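Local coordinates for TolA protein (Pseudomonas aeruginosa, PDB 1LR0) that forms the periplasmic C-terminal domain of a Tol-Pal system component that probably acts in outer membrane invagination during cell division and in maintaining outer membrane integrity, at residues L100-A103 with T104-L108. Residues are numbered along the deposited sequence; the frame is centred on the assembly and turned at random.
Sequences LPRA and TFDSL
R102, at the start of helix 102-108, and D106, one turn on, are joined by a water between their side chains. P101 holds the N-cap position, and its carbonyl O accepts the first i to i+4 bond, from F105 N (3.0 Å); the N-H...O angle of 171° shows it nearly straight. The next, D106 N to R102 O, measures 2.9 Å, whereas S107 N to A103 O is weak and bent. Followed outward, the D106 side chain starts with CB 3.5 Å from R102 O, resting against the carbonyl that D106's own backbone N-H engages. CG, turned beside the backbone N (chi1 -79°), stays close to that same oxygen. Beyond it the carboxylate divides its work: OD2 lies 3.7 Å from R102 CG and takes a hydrogen bond from the water at 2.5 Å, while OD1 makes a salt bridge with R110. R102 NE donates to the same water at 3.1 Å; its separation of 4.3 Å from D106 OD1 is too long for a direct salt bridge, and the guanidinium and carboxylate planes stand 86° apart. A second, apolar contact ties the residue before the N-cap to the helix: L100 CD1 reaches F105 CA and lies 4.3 Å from F105 CD1, at the edge of the phenyl ring. Within the TonB-like C-terminal domain of TolA, this short helix leads into strand 111-116, at one side of the three-stranded antiparallel sheet formed within this chain. L100 packs on V26 and L30 of the long helix 4-41, and F105 touches P62 in the loop between strands 54-60 and 66-73.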
loop_
_atom_site.group_PDB
_atom_site.type_symbol
_atom_site.label_atom_id
_atom_site.label_comp_id
_atom_site.label_asym_id
_atom_site.label_seq_id
_atom_site.Cartn_x
_atom_site.Cartn_y
_atom_site.Cartn_z
ATOM N N LEU A 100 5.247 6.325 -10.873
ATOM C CA LEU A 100 5.622 5.026 -11.338
ATOM C C LEU A 100 5.495 4.933 -12.874
ATOM O O LEU A 100 4.538 5.416 -13.432
ATOM C CB LEU A 100 4.677 3.992 -10.770
ATOM C CG LEU A 100 4.696 3.857 -9.248
ATOM C CD1 LEU A 100 3.693 2.893 -8.877
ATOM C CD2 LEU A 100 6.056 3.358 -8.843
ATOM N N PRO A 101 6.403 4.217 -13.518
ATOM C CA PRO A 101 6.200 3.795 -14.898
ATOM C C PRO A 101 4.988 2.962 -14.879
ATOM O O PRO A 101 4.720 2.253 -13.917
ATOM C CB PRO A 101 7.382 2.847 -15.160
ATOM C CG PRO A 101 8.389 3.236 -14.243
ATOM C CD PRO A 101 7.680 3.727 -12.971
ATOM N N ARG A 102 4.275 3.001 -15.973
ATOM C CA ARG A 102 3.030 2.373 -16.054
ATOM C C ARG A 102 3.078 0.902 -15.849
ATOM O O ARG A 102 2.116 0.338 -15.296
ATOM C CB ARG A 102 2.371 2.705 -17.376
ATOM C CG ARG A 102 1.000 2.067 -17.467
ATOM C CD ARG A 102 0.028 2.759 -16.478
ATOM N NE ARG A 102 -1.167 3.150 -17.195
ATOM C CZ ARG A 102 -1.456 4.383 -17.580
ATOM N NH1 ARG A 102 -0.666 5.417 -17.293
ATOM N NH2 ARG A 102 -2.553 4.554 -18.259
ATOM N N ALA A 103 4.152 0.223 -16.279
ATOM C CA ALA A 103 4.115 -1.214 -16.128
ATOM C C ALA A 103 4.267 -1.550 -14.664
ATOM O O ALA A 103 3.796 -2.555 -14.226
ATOM C CB ALA A 103 5.225 -1.873 -16.889
ATOM N N THR A 104 5.013 -0.745 -13.954
ATOM C CA THR A 104 5.183 -0.994 -12.527
ATOM C C THR A 104 3.849 -0.758 -11.810
ATOM O O THR A 104 3.398 -1.584 -11.016
ATOM C CB THR A 104 6.262 -0.103 -11.972
ATOM O OG1 THR A 104 7.475 -0.319 -12.694
ATOM C CG2 THR A 104 6.610 -0.524 -10.531
ATOM N N PHE A 105 3.197 0.356 -12.107
ATOM C CA PHE A 105 1.833 0.558 -11.611
ATOM C C PHE A 105 0.928 -0.609 -11.798
ATOM O O PHE A 105 0.328 -1.162 -10.835
ATOM C CB PHE A 105 1.129 1.738 -12.232
ATOM C CG PHE A 105 -0.253 1.973 -11.625
ATOM C CD1 PHE A 105 -0.366 2.531 -10.361
ATOM C CD2 PHE A 105 -1.399 1.522 -12.264
ATOM C CE1 PHE A 105 -1.613 2.696 -9.766
ATOM C CE2 PHE A 105 -2.665 1.690 -11.714
ATOM C CZ PHE A 105 -2.783 2.264 -10.448
ATOM N N ASP A 106 0.818 -1.033 -13.041
ATOM C CA ASP A 106 -0.086 -2.079 -13.373
ATOM C C ASP A 106 0.251 -3.374 -12.632
ATOM O O ASP A 106 -0.633 -4.170 -12.314
ATOM C CB ASP A 106 -0.042 -2.372 -14.883
ATOM C CG ASP A 106 -0.851 -1.358 -15.745
ATOM O OD1 ASP A 106 -1.778 -0.647 -15.257
ATOM O OD2 ASP A 106 -0.636 -1.271 -16.986
ATOM N N SER A 107 1.520 -3.586 -12.379
ATOM C CA SER A 107 1.907 -4.848 -11.826
ATOM C C SER A 107 1.639 -4.846 -10.304
ATOM O O SER A 107 1.229 -5.840 -9.770
ATOM C CB SER A 107 3.386 -5.045 -12.043
ATOM O OG SER A 107 3.871 -6.023 -11.125
ATOM N N LEU A 108 1.902 -3.710 -9.678
ATOM C CA LEU A 108 1.929 -3.634 -8.254
ATOM C C LEU A 108 0.855 -2.848 -7.534
ATOM O O LEU A 108 0.590 -3.145 -6.344
ATOM C CB LEU A 108 3.232 -3.020 -7.869
ATOM C CG LEU A 108 4.362 -4.062 -7.973
ATOM C CD1 LEU A 108 5.683 -3.397 -7.745
ATOM C CD2 LEU A 108 4.189 -5.208 -6.963
HETATM O O HOH W 1 -2.105 0.381 -18.207
#